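Tannase (Lactobacillus plantarum, PDB 3WA7) hydrolyses galloyl ester bonds in tannins, releasing gallic acid, probably as a serine esterase of the alpha/beta-hydrolase fold. Local coordinates at residues Leu70-Val75 with Tyr106-Ala111; Ala215-Phe220 with Lys343-Phe348; Arg412-Ala417 with Gly440-Leu445. All coordinates share one frame; numbering follows the deposited sequence.

Contact 1: Leu70-Val75 with Tyr106-Ala111; sequences LMPNTV and YVVVAA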
ATOM      1  N   LEU A  70      14.596   0.472   6.925  1.00  5.43           N
ATOM      2  CA  LEU A  70      13.525   0.213   5.969  1.00  5.24           C
ATOM      3  C   LEU A  70      12.716  -0.966   6.485  1.00  5.22           C
ATOM      4  O   LEU A  70      13.284  -1.994   6.855  1.00  4.37           O
ATOM      5  CB  LEU A  70      14.111  -0.138   4.601  1.00  5.16           C
ATOM      6  CG  LEU A  70      13.120  -0.307   3.446  1.00  6.34           C
ATOM      7  CD1 LEU A  70      12.568   1.056   3.048  1.00  4.85           C
ATOM      8  CD2 LEU A  70      13.824  -0.953   2.259  1.00  5.84           C
HETATM    9  N   MSE A  71      11.396  -0.813   6.523  1.00  5.28           N
HETATM   10  CA  MSE A  71      10.531  -1.884   6.995  1.00  4.70           C
HETATM   11  C   MSE A  71       9.502  -2.220   5.929  1.00  6.00           C
HETATM   12  O   MSE A  71       8.378  -1.717   5.942  1.00  6.59           O
HETATM   13  CB  MSE A  71       9.852  -1.488   8.315  1.00  4.76           C
HETATM   14  CG  MSE A  71      10.848  -1.333   9.460  1.00  3.61           C
HETATM   15 SE   MSE A  71      10.024  -1.142  11.203  1.00 12.45          SE
HETATM   16  CE  MSE A  71       9.552  -2.998  11.519  1.00  5.52           C
ATOM     17  N   PRO A  72       9.889  -3.077   4.976  1.00  6.61           N
ATOM     18  CA  PRO A  72       9.017  -3.500   3.882  1.00  6.05           C
ATOM     19  C   PRO A  72       8.119  -4.643   4.325  1.00  6.21           C
ATOM     20  O   PRO A  72       8.451  -5.374   5.257  1.00  7.82           O
ATOM     21  CB  PRO A  72      10.011  -3.946   2.823  1.00  6.83           C
ATOM     22  CG  PRO A  72      11.060  -4.635   3.661  1.00  7.64           C
ATOM     23  CD  PRO A  72      11.229  -3.689   4.848  1.00  4.94           C
ATOM     24  N   ASN A  73       6.975  -4.788   3.672  1.00  5.82           N
ATOM     25  CA  ASN A  73       6.087  -5.893   4.000  1.00  5.44           C
ATOM     26  C   ASN A  73       5.713  -6.600   2.703  1.00  5.45           C
ATOM     27  O   ASN A  73       5.782  -6.017   1.620  1.00  6.59           O
ATOM     28  CB  ASN A  73       4.839  -5.407   4.750  1.00  5.99           C
ATOM     29  CG  ASN A  73       3.859  -4.674   3.858  1.00  5.57           C
ATOM     30  OD1 ASN A  73       3.220  -5.275   2.995  1.00  4.90           O
ATOM     31  ND2 ASN A  73       3.735  -3.368   4.064  1.00  5.80           N
ATOM     32  N   THR A  74       5.324  -7.864   2.812  1.00  4.05           N
ATOM     33  CA  THR A  74       4.979  -8.643   1.635  1.00  4.96           C
ATOM     34  C   THR A  74       3.478  -8.865   1.501  1.00  6.14           C
ATOM     35  O   THR A  74       3.036  -9.799   0.832  1.00  6.84           O
ATOM     36  CB  THR A  74       5.675 -10.005   1.682  1.00  6.37           C
ATOM     37  OG1 THR A  74       5.290 -10.691   2.881  1.00  6.92           O
ATOM     38  CG2 THR A  74       7.184  -9.824   1.677  1.00  5.32           C
ATOM     39  N   VAL A  75       2.695  -7.995   2.125  1.00  5.98           N
ATOM     40  CA  VAL A  75       1.248  -8.123   2.067  1.00  5.42           C
ATOM     41  C   VAL A  75       0.671  -7.759   0.709  1.00  6.98           C
ATOM     42  O   VAL A  75       1.013  -6.729   0.121  1.00  4.66           O
ATOM     43  CB  VAL A  75       0.558  -7.252   3.144  1.00  5.84           C
ATOM     44  CG1 VAL A  75      -0.960  -7.309   2.977  1.00  7.07           C
ATOM     45  CG2 VAL A  75       0.946  -7.739   4.529  1.00  8.40           C
ATOM     46  N   TYR A 106      21.175   0.775   4.157  1.00  7.42           N
ATOM     47  CA  TYR A 106      19.995   0.755   5.019  1.00  6.29           C
ATOM     48  C   TYR A 106      19.927  -0.522   5.841  1.00  7.11           C
ATOM     49  O   TYR A 106      20.342  -1.587   5.386  1.00  6.45           O
ATOM     50  CB  TYR A 106      18.706   0.810   4.195  1.00  6.13           C
ATOM     51  CG  TYR A 106      18.581   1.968   3.235  1.00  6.42           C
ATOM     52  CD1 TYR A 106      17.677   1.907   2.177  1.00  8.84           C
ATOM     53  CD2 TYR A 106      19.358   3.118   3.374  1.00  8.38           C
ATOM     54  CE1 TYR A 106      17.549   2.954   1.276  1.00 10.59           C
ATOM     55  CE2 TYR A 106      19.238   4.177   2.474  1.00  8.23           C
ATOM     56  CZ  TYR A 106      18.332   4.084   1.428  1.00  9.06           C
ATOM     57  OH  TYR A 106      18.206   5.114   0.523  1.00  9.88           O
ATOM     58  N   VAL A 107      19.411  -0.404   7.059  1.00  6.45           N
ATOM     59  CA  VAL A 107      19.198  -1.573   7.892  1.00  5.50           C
ATOM     60  C   VAL A 107      17.788  -1.975   7.457  1.00  6.47           C
ATOM     61  O   VAL A 107      16.963  -1.110   7.155  1.00  6.89           O
ATOM     62  CB  VAL A 107      19.212  -1.221   9.396  1.00  6.07           C
ATOM     63  CG1 VAL A 107      18.563  -2.341  10.211  1.00  5.58           C
ATOM     64  CG2 VAL A 107      20.650  -1.026   9.858  1.00  6.09           C
ATOM     65  N   VAL A 108      17.514  -3.271   7.391  1.00  6.47           N
ATOM     66  CA  VAL A 108      16.194  -3.722   6.973  1.00  6.42           C
ATOM     67  C   VAL A 108      15.558  -4.655   7.991  1.00  6.25           C
ATOM     68  O   VAL A 108      16.157  -5.648   8.407  1.00  6.93           O
ATOM     69  CB  VAL A 108      16.245  -4.461   5.607  1.00  6.28           C
ATOM     70  CG1 VAL A 108      14.837  -4.906   5.196  1.00  6.68           C
ATOM     71  CG2 VAL A 108      16.849  -3.556   4.542  1.00  6.77           C
ATOM     72  N   VAL A 109      14.348  -4.313   8.416  1.00  5.25           N
ATOM     73  CA  VAL A 109      13.616  -5.159   9.347  1.00  5.51           C
ATOM     74  C   VAL A 109      12.356  -5.555   8.589  1.00  6.34           C
ATOM     75  O   VAL A 109      11.490  -4.723   8.316  1.00  5.32           O
ATOM     76  CB  VAL A 109      13.262  -4.412  10.651  1.00  5.23           C
ATOM     77  CG1 VAL A 109      12.416  -5.312  11.554  1.00  5.89           C
ATOM     78  CG2 VAL A 109      14.544  -4.017  11.378  1.00  5.92           C
ATOM     79  N   ALA A 110      12.286  -6.829   8.215  1.00  7.12           N
ATOM     80  CA  ALA A 110      11.157  -7.355   7.459  1.00  5.18           C
ATOM     81  C   ALA A 110      10.291  -8.212   8.367  1.00  6.49           C
ATOM     82  O   ALA A 110      10.669  -9.323   8.734  1.00  8.29           O
ATOM     83  CB  ALA A 110      11.665  -8.178   6.284  1.00  6.36           C
ATOM     84  N   ALA A 111       9.121  -7.689   8.717  1.00  6.48           N
ATOM     85  CA  ALA A 111       8.217  -8.400   9.610  1.00  7.49           C
ATOM     86  C   ALA A 111       7.119  -9.185   8.901  1.00  7.96           C
ATOM     87  O   ALA A 111       6.600  -8.759   7.868  1.00  8.29           O
ATOM     88  CB  ALA A 111       7.594  -7.414  10.596  1.00  9.52           C
TER
HETATM   89  O   HOH W   1       8.685  -4.878   8.040  1.00  4.70           O
HETATM   90  O   HOH W   2       8.418  -8.679   5.264  1.00 11.85           O
HETATM   91  O   HOH W   3       5.138  -8.727   5.495  1.00 13.86           O
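Leu70 holds the neighbouring strand with both of its backbone polar groups, which bond to the residues on either side of Val108. Leu70 N donates to Val107 O (2.9 Å), and Leu70 O accepts from Val109 N at 3.0 Å with an N-H...O angle of 161°. This is the pattern of a parallel pair. Val108 lies opposite, and its CA-H adds a weaker contact, Val108 CA to Leu70 O 3.4 Å. The branched side chains of Leu70 and Val108 fall on one face of the sheet, where both reach Ala101 of helix 95-103. That helix links strands 69-72 and 107-111 in a beta-alpha-beta unit within the alpha/beta-hydrolase sheet, with strand 44-50 flanking 107-111 and strand 157-160 flanking 69-72. On the other face Met71, present as selenomethionine, runs beside Val109 with the two side chains pointing the same way. A bend at the third torsion of Met71 (77°) turns its methyl CE onto Val109 CG1, 3.7 Å away, and both residues press on Val143 of helix 131-145. A long flexible chain and a compact beta-branched one suit this layer, since one can adapt to the fixed shape of the other. Pro72 crosses Val108 at about a right angle, Pro72 CD to Val108 CG1 3.8 Å. Having no N-H, it cannot continue the bonding toward Val109 O, and there a water enters: it donates to Pro72 O (2.8 Å) and to Val109 O (2.8 Å) and accepts from Ala111 N (2.9 Å). Further along, Asn73 OD1 accepts from Val75 N in an Asx turn, while Asn73 ND2 bonds to Gly165 O of the probable nucleophile elbow.

Contact 2: Ala215-Phe220 with Lys343-Phe348; sequences AYEWQF and KAVPAF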
ATOM      1  N   ALA A 215     -15.401   5.567  -6.367  1.00  4.85           N
ATOM      2  CA  ALA A 215     -14.312   6.083  -7.187  1.00  5.10           C
ATOM      3  C   ALA A 215     -14.130   5.242  -8.443  1.00  4.67           C
ATOM      4  O   ALA A 215     -13.885   5.773  -9.529  1.00  4.16           O
ATOM      5  CB  ALA A 215     -13.007   6.109  -6.384  1.00  4.93           C
ATOM      6  N   TYR A 216     -14.256   3.928  -8.299  1.00  5.08           N
ATOM      7  CA  TYR A 216     -14.072   3.038  -9.436  1.00  5.10           C
ATOM      8  C   TYR A 216     -15.106   3.289 -10.524  1.00  4.28           C
ATOM      9  O   TYR A 216     -14.777   3.286 -11.711  1.00  3.85           O
ATOM     10  CB  TYR A 216     -14.146   1.571  -9.000  1.00  6.07           C
ATOM     11  CG  TYR A 216     -13.319   0.651  -9.875  1.00  5.38           C
ATOM     12  CD1 TYR A 216     -11.927   0.625  -9.767  1.00  5.79           C
ATOM     13  CD2 TYR A 216     -13.920  -0.164 -10.836  1.00  7.10           C
ATOM     14  CE1 TYR A 216     -11.149  -0.187 -10.596  1.00  6.32           C
ATOM     15  CE2 TYR A 216     -13.151  -0.982 -11.673  1.00  5.03           C
ATOM     16  CZ  TYR A 216     -11.770  -0.986 -11.547  1.00  6.29           C
ATOM     17  OH  TYR A 216     -11.005  -1.781 -12.372  1.00  8.04           O
ATOM     18  N   GLU A 217     -16.353   3.500 -10.121  1.00  3.84           N
ATOM     19  CA  GLU A 217     -17.410   3.741 -11.090  1.00  3.53           C
ATOM     20  C   GLU A 217     -17.365   5.148 -11.673  1.00  4.83           C
ATOM     21  O   GLU A 217     -17.787   5.361 -12.809  1.00  6.31           O
ATOM     22  CB  GLU A 217     -18.772   3.436 -10.469  1.00  4.06           C
ATOM     23  CG  GLU A 217     -18.909   1.972 -10.081  1.00  5.92           C
ATOM     24  CD  GLU A 217     -18.386   1.036 -11.162  1.00  7.47           C
ATOM     25  OE1 GLU A 217     -18.809   1.171 -12.329  1.00  6.59           O
ATOM     26  OE2 GLU A 217     -17.552   0.163 -10.850  1.00  5.96           O
ATOM     27  N   TRP A 218     -16.865   6.114 -10.909  1.00  3.43           N
ATOM     28  CA  TRP A 218     -16.734   7.457 -11.452  1.00  5.12           C
ATOM     29  C   TRP A 218     -15.778   7.326 -12.637  1.00  5.92           C
ATOM     30  O   TRP A 218     -15.971   7.939 -13.688  1.00  5.76           O
ATOM     31  CB  TRP A 218     -16.121   8.416 -10.430  1.00  6.14           C
ATOM     32  CG  TRP A 218     -15.603   9.678 -11.070  1.00  6.81           C
ATOM     33  CD1 TRP A 218     -16.341  10.746 -11.499  1.00  6.98           C
ATOM     34  CD2 TRP A 218     -14.246   9.954 -11.438  1.00  6.60           C
ATOM     35  NE1 TRP A 218     -15.526  11.668 -12.117  1.00  8.11           N
ATOM     36  CE2 TRP A 218     -14.236  11.205 -12.093  1.00  6.59           C
ATOM     37  CE3 TRP A 218     -13.037   9.260 -11.282  1.00  8.38           C
ATOM     38  CZ2 TRP A 218     -13.063  11.780 -12.595  1.00  8.77           C
ATOM     39  CZ3 TRP A 218     -11.867   9.834 -11.784  1.00  9.72           C
ATOM     40  CH2 TRP A 218     -11.891  11.082 -12.431  1.00  9.02           C
ATOM     41  N   GLN A 219     -14.750   6.503 -12.461  1.00  5.23           N
ATOM     42  CA  GLN A 219     -13.755   6.303 -13.505  1.00  5.82           C
ATOM     43  C   GLN A 219     -14.183   5.405 -14.664  1.00  6.50           C
ATOM     44  O   GLN A 219     -13.964   5.745 -15.830  1.00  8.33           O
ATOM     45  CB  GLN A 219     -12.471   5.745 -12.897  1.00  4.62           C
ATOM     46  CG  GLN A 219     -11.346   5.554 -13.911  1.00  4.07           C
ATOM     47  CD  GLN A 219     -10.028   5.227 -13.243  1.00  3.41           C
ATOM     48  OE1 GLN A 219      -9.607   5.920 -12.318  1.00  5.64           O
ATOM     49  NE2 GLN A 219      -9.364   4.176 -13.713  1.00  5.01           N
ATOM     50  N   PHE A 220     -14.812   4.275 -14.358  1.00  5.50           N
ATOM     51  CA  PHE A 220     -15.183   3.333 -15.412  1.00  6.05           C
ATOM     52  C   PHE A 220     -16.638   3.244 -15.859  1.00  5.98           C
ATOM     53  O   PHE A 220     -16.972   2.399 -16.688  1.00  6.63           O
ATOM     54  CB  PHE A 220     -14.678   1.931 -15.041  1.00  6.15           C
ATOM     55  CG  PHE A 220     -13.181   1.782 -15.132  1.00  6.87           C
ATOM     56  CD1 PHE A 220     -12.416   1.535 -13.993  1.00  8.81           C
ATOM     57  CD2 PHE A 220     -12.536   1.879 -16.363  1.00  8.08           C
ATOM     58  CE1 PHE A 220     -11.026   1.383 -14.082  1.00  8.98           C
ATOM     59  CE2 PHE A 220     -11.148   1.730 -16.460  1.00  7.26           C
ATOM     60  CZ  PHE A 220     -10.395   1.479 -15.317  1.00  7.60           C
ATOM     61  N   LYS A 343     -12.186  -4.619 -12.772  1.00  7.41           N
ATOM     62  CA  LYS A 343     -13.181  -5.169 -11.856  1.00  7.62           C
ATOM     63  C   LYS A 343     -14.631  -4.844 -12.198  1.00  8.37           C
ATOM     64  O   LYS A 343     -14.923  -3.832 -12.835  1.00  7.64           O
ATOM     65  CB  LYS A 343     -12.869  -4.690 -10.437  1.00  6.83           C
ATOM     66  CG  LYS A 343     -11.477  -5.086  -9.961  1.00  5.38           C
ATOM     67  CD  LYS A 343     -11.150  -4.473  -8.612  1.00  6.95           C
ATOM     68  CE  LYS A 343      -9.789  -4.941  -8.115  1.00  7.28           C
ATOM     69  NZ  LYS A 343      -9.458  -4.365  -6.779  1.00  4.11           N
ATOM     70  N   ALA A 344     -15.532  -5.718 -11.754  1.00  8.51           N
ATOM     71  CA  ALA A 344     -16.964  -5.549 -11.981  1.00 10.49           C
ATOM     72  C   ALA A 344     -17.549  -4.575 -10.960  1.00 11.94           C
ATOM     73  O   ALA A 344     -16.812  -3.806 -10.342  1.00 11.87           O
ATOM     74  CB  ALA A 344     -17.669  -6.900 -11.892  1.00 12.15           C
ATOM     75  N   VAL A 345     -18.866  -4.620 -10.771  1.00 11.28           N
ATOM     76  CA  VAL A 345     -19.538  -3.706  -9.849  1.00  9.55           C
ATOM     77  C   VAL A 345     -20.367  -4.409  -8.768  1.00  9.12           C
ATOM     78  O   VAL A 345     -21.209  -5.252  -9.077  1.00 10.79           O
ATOM     79  CB  VAL A 345     -20.483  -2.758 -10.630  1.00  9.97           C
ATOM     80  CG1 VAL A 345     -21.057  -1.699  -9.698  1.00  9.96           C
ATOM     81  CG2 VAL A 345     -19.736  -2.114 -11.782  1.00  9.47           C
ATOM     82  N   PRO A 346     -20.119  -4.093  -7.484  1.00  8.13           N
ATOM     83  CA  PRO A 346     -19.121  -3.139  -6.991  1.00  7.88           C
ATOM     84  C   PRO A 346     -17.747  -3.794  -7.104  1.00  9.13           C
ATOM     85  O   PRO A 346     -17.633  -5.016  -6.999  1.00  9.96           O
ATOM     86  CB  PRO A 346     -19.534  -2.921  -5.534  1.00  7.79           C
ATOM     87  CG  PRO A 346     -21.010  -3.223  -5.535  1.00  8.12           C
ATOM     88  CD  PRO A 346     -21.074  -4.437  -6.415  1.00  7.60           C
ATOM     89  N   ALA A 347     -16.709  -2.992  -7.312  1.00  7.66           N
ATOM     90  CA  ALA A 347     -15.358  -3.528  -7.457  1.00  7.45           C
ATOM     91  C   ALA A 347     -14.730  -4.023  -6.156  1.00  7.23           C
ATOM     92  O   ALA A 347     -13.867  -4.904  -6.179  1.00  7.78           O
ATOM     93  CB  ALA A 347     -14.445  -2.476  -8.101  1.00  6.02           C
ATOM     94  N   PHE A 348     -15.159  -3.465  -5.027  1.00  6.47           N
ATOM     95  CA  PHE A 348     -14.598  -3.847  -3.736  1.00  6.28           C
ATOM     96  C   PHE A 348     -15.604  -4.496  -2.792  1.00  6.54           C
ATOM     97  O   PHE A 348     -15.357  -5.583  -2.271  1.00  8.12           O
ATOM     98  CB  PHE A 348     -13.951  -2.628  -3.068  1.00  5.76           C
ATOM     99  CG  PHE A 348     -12.814  -2.043  -3.867  1.00  6.71           C
ATOM    100  CD1 PHE A 348     -13.066  -1.248  -4.981  1.00  7.31           C
ATOM    101  CD2 PHE A 348     -11.494  -2.350  -3.548  1.00  8.10           C
ATOM    102  CE1 PHE A 348     -12.019  -0.768  -5.773  1.00  5.16           C
ATOM    103  CE2 PHE A 348     -10.439  -1.877  -4.332  1.00  8.23           C
ATOM    104  CZ  PHE A 348     -10.703  -1.086  -5.447  1.00  7.76           C
TER
HETATM  105  O   HOH W   4     -17.321  -0.418  -8.148  1.00  8.48           O
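The CB methyl of Ala347 lies over one face of the Tyr216 ring, toward its rim, 4.0 Å from the ring centroid and 26° off the normal, in a CH-pi contact. The opposite face is covered by Phe220, one helical turn on. With CG anti to the backbone N (chi1 -151°), the ring swings out to the loop, and Lys343 N donates to Tyr216 OH at 3.1 Å in a nearly straight bond; the same hydroxyl also bonds to Arg420 O. Tyrosine suits the place because it offers a broad flat surface and a polar tip. Tyr216 CD1 meets the edge of the Phe348 ring, 4.2 Å from Phe348 CE1. Glu217 is folded, its chain bent at chi2 (-44°), which sets the carboxylate against Val345, Glu217 OE2 to Val345 CG2 3.3 Å. OE2 also takes a bond from a water that accepts from Ala347 N, while OE1 pairs with Arg341 and Ser258. Lys343 extends fully beyond CG, and its NZ bonds to Asp421 O and a glycerol near the probable catalytic triad, consistent with a pocket there. The loop packs on helix 209-220, Leu261 of helix 252-271 touches both Glu217 and Val345, and strand 225-232 borders Lys343 and Ala344.

Contact 3: Arg412-Ala417 with Gly440-Leu445; sequences RIRHGA and GIDFAL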
ATOM      1  N   ARG A 412       5.976   9.221   0.114  1.00  7.67           N
ATOM      2  CA  ARG A 412       6.288   8.974  -1.290  1.00  7.49           C
ATOM      3  C   ARG A 412       5.256   7.967  -1.780  1.00  7.40           C
ATOM      4  O   ARG A 412       5.210   6.824  -1.315  1.00  7.61           O
ATOM      5  CB  ARG A 412       7.697   8.410  -1.481  1.00  7.67           C
ATOM      6  CG  ARG A 412       8.060   8.234  -2.959  1.00  8.95           C
ATOM      7  CD  ARG A 412       9.524   7.851  -3.142  1.00  9.02           C
ATOM      8  NE  ARG A 412       9.946   7.883  -4.543  1.00  9.76           N
ATOM      9  CZ  ARG A 412       9.724   6.914  -5.426  1.00 10.87           C
ATOM     10  NH1 ARG A 412       9.077   5.814  -5.067  1.00 10.32           N
ATOM     11  NH2 ARG A 412      10.160   7.041  -6.672  1.00 11.85           N
ATOM     12  N   ILE A 413       4.420   8.402  -2.711  1.00  6.57           N
ATOM     13  CA  ILE A 413       3.363   7.558  -3.242  1.00  6.54           C
ATOM     14  C   ILE A 413       3.467   7.388  -4.749  1.00  7.74           C
ATOM     15  O   ILE A 413       3.730   8.350  -5.474  1.00  7.78           O
ATOM     16  CB  ILE A 413       1.983   8.167  -2.925  1.00  4.92           C
ATOM     17  CG1 ILE A 413       1.852   8.397  -1.414  1.00  6.09           C
ATOM     18  CG2 ILE A 413       0.876   7.262  -3.455  1.00  5.99           C
ATOM     19  CD1 ILE A 413       0.588   9.124  -1.019  0.55  7.21           C
ATOM     20  N   ARG A 414       3.258   6.158  -5.208  1.00  7.18           N
ATOM     21  CA  ARG A 414       3.296   5.841  -6.631  1.00  7.77           C
ATOM     22  C   ARG A 414       2.135   4.919  -6.991  1.00  7.90           C
ATOM     23  O   ARG A 414       1.757   4.047  -6.207  1.00  8.44           O
ATOM     24  CB  ARG A 414       4.617   5.148  -7.001  1.00  7.33           C
ATOM     25  CG  ARG A 414       5.853   6.038  -6.952  1.00  8.08           C
ATOM     26  CD  ARG A 414       5.828   7.074  -8.072  1.00  6.94           C
ATOM     27  NE  ARG A 414       7.028   7.911  -8.099  1.00  7.04           N
ATOM     28  CZ  ARG A 414       7.275   8.914  -7.259  1.00  8.95           C
ATOM     29  NH1 ARG A 414       6.408   9.227  -6.304  1.00  9.48           N
ATOM     30  NH2 ARG A 414       8.393   9.621  -7.386  1.00 10.15           N
ATOM     31  N   HIS A 415       1.554   5.139  -8.166  1.00  6.60           N
ATOM     32  CA  HIS A 415       0.467   4.307  -8.676  1.00  6.18           C
ATOM     33  C   HIS A 415       0.631   4.320 -10.191  1.00  7.09           C
ATOM     34  O   HIS A 415       0.587   5.380 -10.807  1.00  8.25           O
ATOM     35  CB  HIS A 415      -0.911   4.871  -8.304  1.00  6.01           C
ATOM     36  CG  HIS A 415      -2.051   4.003  -8.748  1.00  6.78           C
ATOM     37  ND1 HIS A 415      -2.688   3.116  -7.906  1.00  8.66           N
ATOM     38  CD2 HIS A 415      -2.633   3.852  -9.962  1.00  5.99           C
ATOM     39  CE1 HIS A 415      -3.612   2.456  -8.582  1.00  9.67           C
ATOM     40  NE2 HIS A 415      -3.599   2.884  -9.831  1.00  7.80           N
ATOM     41  N   GLY A 416       0.833   3.148 -10.784  1.00  6.18           N
ATOM     42  CA  GLY A 416       1.029   3.069 -12.223  1.00  5.22           C
ATOM     43  C   GLY A 416      -0.116   3.592 -13.071  1.00  6.23           C
ATOM     44  O   GLY A 416      -1.284   3.389 -12.746  1.00  5.71           O
ATOM     45  N   ALA A 417       0.222   4.262 -14.171  1.00  7.00           N
ATOM     46  CA  ALA A 417      -0.787   4.809 -15.072  1.00  5.74           C
ATOM     47  C   ALA A 417      -1.575   3.704 -15.769  1.00  6.13           C
ATOM     48  O   ALA A 417      -2.596   3.969 -16.397  1.00  6.17           O
ATOM     49  CB  ALA A 417      -0.133   5.724 -16.106  1.00  8.13           C
ATOM     50  N   GLY A 440       4.950  16.439   3.766  1.00 10.82           N
ATOM     51  CA  GLY A 440       5.789  16.321   2.589  1.00  9.69           C
ATOM     52  C   GLY A 440       5.283  15.158   1.760  1.00 10.34           C
ATOM     53  O   GLY A 440       5.092  14.056   2.279  1.00  9.65           O
ATOM     54  N   ILE A 441       5.057  15.393   0.474  1.00  9.81           N
ATOM     55  CA  ILE A 441       4.555  14.340  -0.396  1.00  9.43           C
ATOM     56  C   ILE A 441       5.184  14.357  -1.785  1.00 10.37           C
ATOM     57  O   ILE A 441       5.174  15.372  -2.482  1.00 10.13           O
ATOM     58  CB  ILE A 441       2.997  14.423  -0.511  1.00  9.22           C
ATOM     59  CG1 ILE A 441       2.485  13.488  -1.610  1.00  9.23           C
ATOM     60  CG2 ILE A 441       2.567  15.862  -0.758  1.00  9.67           C
ATOM     61  CD1 ILE A 441       2.710  12.011  -1.324  1.00  7.78           C
ATOM     62  N   ASP A 442       5.764  13.221  -2.156  1.00  9.13           N
ATOM     63  CA  ASP A 442       6.385  13.032  -3.461  1.00 10.50           C
ATOM     64  C   ASP A 442       5.440  12.046  -4.133  1.00  9.14           C
ATOM     65  O   ASP A 442       5.338  10.890  -3.712  1.00  9.54           O
ATOM     66  CB  ASP A 442       7.776  12.419  -3.306  1.00 11.28           C
ATOM     67  CG  ASP A 442       8.482  12.245  -4.630  1.00 13.53           C
ATOM     68  OD1 ASP A 442       7.880  11.660  -5.551  1.00 14.54           O
ATOM     69  OD2 ASP A 442       9.643  12.693  -4.753  1.00 15.84           O
ATOM     70  N   PHE A 443       4.751  12.501  -5.175  1.00  9.16           N
ATOM     71  CA  PHE A 443       3.753  11.679  -5.850  1.00  8.46           C
ATOM     72  C   PHE A 443       3.910  11.622  -7.362  1.00  9.91           C
ATOM     73  O   PHE A 443       4.342  12.589  -7.988  1.00  8.96           O
ATOM     74  CB  PHE A 443       2.368  12.230  -5.478  1.00  6.45           C
ATOM     75  CG  PHE A 443       1.215  11.567  -6.185  1.00  7.23           C
ATOM     76  CD1 PHE A 443       0.977  10.205  -6.047  1.00  7.22           C
ATOM     77  CD2 PHE A 443       0.338  12.323  -6.957  1.00  9.43           C
ATOM     78  CE1 PHE A 443      -0.117   9.603  -6.662  1.00  9.25           C
ATOM     79  CE2 PHE A 443      -0.760  11.733  -7.578  1.00 10.46           C
ATOM     80  CZ  PHE A 443      -0.990  10.368  -7.431  1.00  9.91           C
ATOM     81  N   ALA A 444       3.553  10.479  -7.942  1.00 10.26           N
ATOM     82  CA  ALA A 444       3.630  10.296  -9.386  1.00  9.60           C
ATOM     83  C   ALA A 444       2.793   9.116  -9.870  1.00 10.42           C
ATOM     84  O   ALA A 444       2.520   8.169  -9.123  1.00  9.70           O
ATOM     85  CB  ALA A 444       5.087  10.111  -9.820  1.00 11.28           C
ATOM     86  N   LEU A 445       2.385   9.197 -11.133  1.00 10.00           N
ATOM     87  CA  LEU A 445       1.599   8.162 -11.793  1.00  9.46           C
ATOM     88  C   LEU A 445       2.443   7.710 -12.988  1.00  9.38           C
ATOM     89  O   LEU A 445       2.165   8.082 -14.122  1.00  9.19           O
ATOM     90  CB  LEU A 445       0.274   8.736 -12.313  1.00 10.29           C
ATOM     91  CG  LEU A 445      -0.809   7.782 -12.801  0.50  9.16           C
ATOM     92  CD1 LEU A 445      -1.567   7.218 -11.605  0.50 10.72           C
ATOM     93  CD2 LEU A 445      -1.763   8.533 -13.713  0.50 10.15           C
TER
HETATM   94  O   HOH W   5      11.178  10.108  -5.501  1.00 23.91           O
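Arg414 and Asp442 form an end-on salt bridge across two parallel strands, 410-414 and 440-444, which helix 425-436 joins into a beta-alpha-beta unit at one border of the alpha/beta-hydrolase sheet. Ile413 N donates to Asp442 O, and Ala444 N to Ile413 O. Both terminal guanidinium nitrogens converge on a single oxygen: Arg414 NH2 reaches Asp442 OD1 at 2.8 Å on its syn side, and Arg414 NH1 reaches it at 2.9 Å on its anti side. The two come from the same face of the carboxylate, whose plane is turned 23° from that of the guanidinium. A bend at chi2 (-69°) leans the Arg414 chain toward strand 440-444, and Arg414 NH1 also donates to Ile413 O at 2.9 Å, from above the carbonyl plane. The flat group is layered between neighbours, with Ala444 over one face (Ala444 CB to Arg414 NE 3.4 Å) and the guanidinium of Arg412, offset and tilted, over the other. Alanine is small enough to lie close against this face, toward the NE side. Two stacked cations would be expected to repel, and the acids Asp442 and Asp456, the latter salt-bridged to Arg412, probably offset this. The other side of the sheet is apolar: Phe443 crosses Ile413 obliquely, and both touch helix 425-436. Past Arg414 the pairing weakens but continues, His415 N making a weak bond to Ala444 O, while His415 NE2 bonds to Asp419 O of the probable catalytic triad. Arg412, extended from CG to NE, meets Asp442 through a water that accepts from Arg412 NE at 2.7 Å and donates to Asp442 OD2 at 3.1 Å.

How the contacts relate
Contacts 1 and 3 belong to the same sheet, their centres 20 Å apart, and each pairs parallel strands joined by a helix. Contact 1 lies in its interior, where every touching residue is buried and both faces are aliphatic, with water bridging the chains past the paired residues. Contact 3 includes the outermost strand 440-444, partly exposed, and one of its faces is charged. Contact 2, also largely buried, lies outside the sheet, about 19 Å from the chain's centre, and relies on an aromatic ring and scattered polar bonds instead of strand pairing. Although contacts 2 and 3 do not touch, both reach the segment Asp419-Phe424, which carries the probable triad aspartate; contact 1 approaches the probable nucleophile elbow.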